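Local coordinates for glideosome-associated protein 50 (Plasmodium falciparum 3D7, PDB 3TGH), which takes part in gliding motility and host cell invasion as a component of the glideosome, and may anchor that complex to the inner membrane complex, at residues N59-V64 with M74-V79; T82-W85 with A91-L94. One frame throughout, in Å; residues are numbered along the deposited sequence.

Contact 1 of 2, residues N59-V64 with M74-V79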
# COMPACT_ATOMS: atom_id res chain seq x y z
N ASN A 59 21.54 -3.74 3.19
CA ASN A 59 21.58 -3.29 4.58
C ASN A 59 20.23 -2.93 5.20
O ASN A 59 20.02 -3.16 6.39
CB ASN A 59 22.53 -2.10 4.73
CG ASN A 59 23.97 -2.45 4.42
OD1 ASN A 59 24.42 -3.58 4.65
ND2 ASN A 59 24.71 -1.48 3.90
N LEU A 60 19.33 -2.36 4.40
CA LEU A 60 18.03 -1.90 4.91
C LEU A 60 16.84 -2.78 4.55
O LEU A 60 15.78 -2.62 5.14
CB LEU A 60 17.75 -0.46 4.44
CG LEU A 60 18.78 0.60 4.84
CD1 LEU A 60 18.40 1.97 4.28
CD2 LEU A 60 18.94 0.65 6.35
N TYR A 61 17.01 -3.71 3.61
CA TYR A 61 15.90 -4.56 3.18
C TYR A 61 16.26 -6.03 3.33
O TYR A 61 15.68 -6.72 4.16
CB TYR A 61 15.49 -4.24 1.74
CG TYR A 61 14.37 -5.09 1.18
CD1 TYR A 61 13.04 -4.82 1.49
CD2 TYR A 61 14.64 -6.15 0.31
CE1 TYR A 61 12.00 -5.59 0.95
CE2 TYR A 61 13.60 -6.93 -0.22
CZ TYR A 61 12.29 -6.63 0.11
OH TYR A 61 11.25 -7.37 -0.41
N GLU A 62 17.22 -6.48 2.54
CA GLU A 62 17.56 -7.91 2.48
C GLU A 62 17.97 -8.47 3.83
O GLU A 62 17.51 -9.54 4.22
CB GLU A 62 18.68 -8.17 1.47
CG GLU A 62 18.34 -7.79 0.03
CD GLU A 62 19.53 -7.99 -0.91
OE1 GLU A 62 20.56 -8.56 -0.50
OE2 GLU A 62 19.43 -7.55 -2.08
N ASP A 63 18.86 -7.77 4.54
CA ASP A 63 19.35 -8.26 5.83
C ASP A 63 18.39 -7.99 6.99
O ASP A 63 18.60 -8.52 8.08
CB ASP A 63 20.73 -7.67 6.14
CG ASP A 63 21.84 -8.25 5.27
OD1 ASP A 63 21.58 -9.22 4.52
OD2 ASP A 63 22.97 -7.74 5.34
N VAL A 64 17.37 -7.17 6.77
CA VAL A 64 16.42 -6.81 7.81
C VAL A 64 15.20 -7.72 7.79
O VAL A 64 14.70 -8.11 8.85
CB VAL A 64 15.97 -5.32 7.67
CG1 VAL A 64 14.88 -4.97 8.70
CG2 VAL A 64 17.16 -4.39 7.82
N MET A 74 7.69 -14.18 -0.01
CA MET A 74 6.36 -13.89 -0.50
C MET A 74 6.41 -12.54 -1.23
O MET A 74 7.40 -11.81 -1.09
CB MET A 74 5.38 -13.80 0.67
CG MET A 74 5.71 -12.70 1.68
SD MET A 74 4.62 -12.74 3.12
CE MET A 74 5.17 -14.27 3.89
N PRO A 75 5.37 -12.20 -2.00
CA PRO A 75 5.37 -10.91 -2.70
C PRO A 75 5.42 -9.73 -1.75
O PRO A 75 4.82 -9.77 -0.69
CB PRO A 75 4.04 -10.92 -3.45
CG PRO A 75 3.72 -12.36 -3.62
CD PRO A 75 4.19 -13.00 -2.36
N PHE A 76 6.17 -8.71 -2.16
CA PHE A 76 6.28 -7.42 -1.47
C PHE A 76 5.87 -6.37 -2.51
O PHE A 76 6.71 -5.90 -3.30
CB PHE A 76 7.72 -7.23 -1.00
CG PHE A 76 7.94 -6.02 -0.13
CD1 PHE A 76 7.81 -6.10 1.25
CD2 PHE A 76 8.34 -4.82 -0.69
CE1 PHE A 76 8.03 -4.99 2.05
CE2 PHE A 76 8.56 -3.70 0.12
CZ PHE A 76 8.40 -3.79 1.48
N PHE A 77 4.58 -6.04 -2.54
CA PHE A 77 4.01 -5.13 -3.53
C PHE A 77 4.24 -3.73 -3.01
O PHE A 77 3.66 -3.35 -1.98
CB PHE A 77 2.50 -5.34 -3.69
CG PHE A 77 2.10 -6.68 -4.26
CD1 PHE A 77 2.26 -6.95 -5.61
CD2 PHE A 77 1.54 -7.64 -3.44
CE1 PHE A 77 1.88 -8.18 -6.12
CE2 PHE A 77 1.17 -8.88 -3.95
CZ PHE A 77 1.34 -9.14 -5.29
N THR A 78 5.07 -2.97 -3.70
CA THR A 78 5.41 -1.65 -3.20
C THR A 78 5.14 -0.54 -4.21
O THR A 78 4.83 -0.78 -5.37
CB THR A 78 6.86 -1.62 -2.70
OG1 THR A 78 7.06 -0.40 -1.97
CG2 THR A 78 7.86 -1.71 -3.84
N VAL A 79 5.17 0.69 -3.69
CA VAL A 79 5.09 1.90 -4.50
C VAL A 79 6.16 2.86 -3.99
O VAL A 79 6.73 2.65 -2.91
CB VAL A 79 3.73 2.61 -4.35
CG1 VAL A 79 2.61 1.77 -4.94
CG2 VAL A 79 3.44 2.93 -2.88

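Contact 2 of 2, residues T82-W85 with A91-L94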
# COMPACT_ATOMS: atom_id res chain seq x y z
N THR A 82 7.59 10.14 -1.77
CA THR A 82 8.38 11.32 -2.12
C THR A 82 9.86 11.16 -1.80
O THR A 82 10.69 11.71 -2.51
CB THR A 82 7.83 12.59 -1.43
OG1 THR A 82 7.79 12.38 -0.02
CG2 THR A 82 6.43 12.89 -1.94
N ARG A 83 10.18 10.41 -0.75
CA ARG A 83 11.57 10.18 -0.37
C ARG A 83 12.33 9.35 -1.42
O ARG A 83 13.53 9.51 -1.60
CB ARG A 83 11.66 9.47 0.98
CG ARG A 83 10.97 10.18 2.15
CD ARG A 83 11.52 11.57 2.44
NE ARG A 83 12.91 11.52 2.91
CZ ARG A 83 13.54 12.52 3.53
NH1 ARG A 83 12.92 13.68 3.77
NH2 ARG A 83 14.80 12.37 3.90
N ASP A 84 11.62 8.46 -2.12
CA ASP A 84 12.23 7.63 -3.15
C ASP A 84 12.53 8.43 -4.43
O ASP A 84 13.53 8.18 -5.13
CB ASP A 84 11.31 6.46 -3.47
CG ASP A 84 11.04 5.58 -2.25
OD1 ASP A 84 12.01 5.00 -1.71
OD2 ASP A 84 9.87 5.47 -1.84
N TRP A 85 11.64 9.37 -4.75
CA TRP A 85 11.76 10.20 -5.95
C TRP A 85 12.92 11.20 -5.95
O TRP A 85 13.29 11.69 -7.02
CB TRP A 85 10.44 10.92 -6.22
CG TRP A 85 9.43 10.09 -6.93
CD1 TRP A 85 8.33 9.49 -6.39
CD2 TRP A 85 9.42 9.76 -8.33
NE1 TRP A 85 7.64 8.80 -7.37
CE2 TRP A 85 8.28 8.96 -8.57
CE3 TRP A 85 10.26 10.08 -9.41
CZ2 TRP A 85 7.96 8.45 -9.85
CZ3 TRP A 85 9.94 9.57 -10.68
CH2 TRP A 85 8.81 8.77 -10.88
N ALA A 91 16.01 2.88 -10.50
CA ALA A 91 16.60 1.68 -9.94
C ALA A 91 15.58 0.83 -9.18
O ALA A 91 15.62 -0.39 -9.25
CB ALA A 91 17.79 2.03 -9.03
N GLN A 92 14.67 1.48 -8.45
CA GLN A 92 13.64 0.74 -7.73
C GLN A 92 12.64 0.09 -8.68
O GLN A 92 12.13 -0.99 -8.40
CB GLN A 92 12.91 1.66 -6.75
CG GLN A 92 13.83 2.22 -5.69
CD GLN A 92 13.08 2.74 -4.49
OE1 GLN A 92 12.14 2.12 -3.99
NE2 GLN A 92 13.51 3.90 -3.99
N LEU A 93 12.37 0.76 -9.80
CA LEU A 93 11.52 0.21 -10.86
C LEU A 93 12.18 -1.02 -11.51
O LEU A 93 11.53 -2.06 -11.71
CB LEU A 93 11.23 1.30 -11.89
CG LEU A 93 10.35 0.92 -13.08
CD1 LEU A 93 8.92 0.71 -12.63
CD2 LEU A 93 10.43 1.98 -14.18
N LEU A 94 13.47 -0.91 -11.83
CA LEU A 94 14.17 -2.02 -12.48
C LEU A 94 14.26 -3.24 -11.57
O LEU A 94 14.13 -4.38 -12.03
CB LEU A 94 15.55 -1.58 -12.97
CG LEU A 94 15.54 -0.59 -14.12
CD1 LEU A 94 16.96 -0.08 -14.38
CD2 LEU A 94 14.93 -1.19 -15.39
O HOH W 1 15.44 6.10 -4.79

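Contact 1 of 2, residues N59-V64 with M74-V79
With chi1 at 178° in Tyr61 and -173° in Phe76, each CG lies opposite its own backbone N, and the two rings bridge the gap between helix and strand, where the CA atoms of Tyr61 and Phe76 stay 11.1 Å apart. The rings form a T-shaped stack with centroids 5.2 Å apart and planes at 73°. Tyr61 supplies the edge: its CE1 stands over the centre of one face of Phe76, with CE2 of Phe76 4.0 Å from CE1 of Tyr61. The side chains run past each other in opposite senses, which carries the phenol oxygen back toward the root of the phenylalanine, Tyr61 OH lying 3.6 Å from Phe76 CB. That hydroxyl, in a buried setting, is hydrogen-bonded to Pro119 O. A second edge-to-face pair links Tyr61 with Trp121. The contact ties helix 56-62 to strand 75-78 within the beta-alpha-beta unit that starts at strand 37-40. Phe76 also packs on Ile38 and Ser40 of that strand, while its backbone bonds to Lys120 and Ile122 join strand 75-78 to the neighbouring strand 120-122.

Contact 2 of 2, residues T82-W85 with A91-L94
The weakly bonded helical turn 82-85 and helix 89-97 come nearest at Asp84 and Gln92, whose CA atoms are 8.4 Å apart, a separation spanned by the two side chains. Gln92 NE2 donates to Asp84 OD1 over 2.9 Å in a nearly straight bond, with an N-H...O angle of 173°. The acceptor lies in the amide plane of Gln92, but the donor comes from above the carboxylate, 44° out of its plane, and the two flat groups stand almost perpendicular, at 86°. CD of Gln92 lies anti to CA, which stretches the side chain toward the aspartate. A water adds a second bridge, donating to Asp84 O at 2.8 Å and accepting from Gln92 NE2 at 3.0 Å, so the amide nitrogen serves both the carboxylate and the water. Asp84 is buried, and backbone N-H groups also bond to its carboxylate oxygens: OD1 accepts from Phe45 N, OD2 from Asn44 N and Gly81 N. Asn44 is shared, since its ND2 donates to Gln92 OE1. The pair thus joins turn 82-85, which follows strand 75-78, and helix 89-97 to the segment Ser43-Phe45 that follows strand 37-40.

Contacts 1 and 2 follow one another along the chain: contact 1 closes with strand 75-78, and contact 2 opens at turn 82-85. Their centres lie 13 Å apart, and apart from adjoining in sequence the two pairs of segments do not touch. Asn44 connects them indirectly, bonding Thr78 OG1 on one side and Asp84 and Gln92 on the other. Contact 1 packs a helix against the seven-stranded sheet containing strands 37-40 and 75-78; contact 2 joins helical turn 82-85 to helix 89-97, with Asp84 about 9 Å from the metal ligand His233 between side chains. Within the calcineurin-like phosphoesterase fold, contact 1 thus belongs to the sheet scaffold and contact 2 lies past strand 75-78, nearer His233.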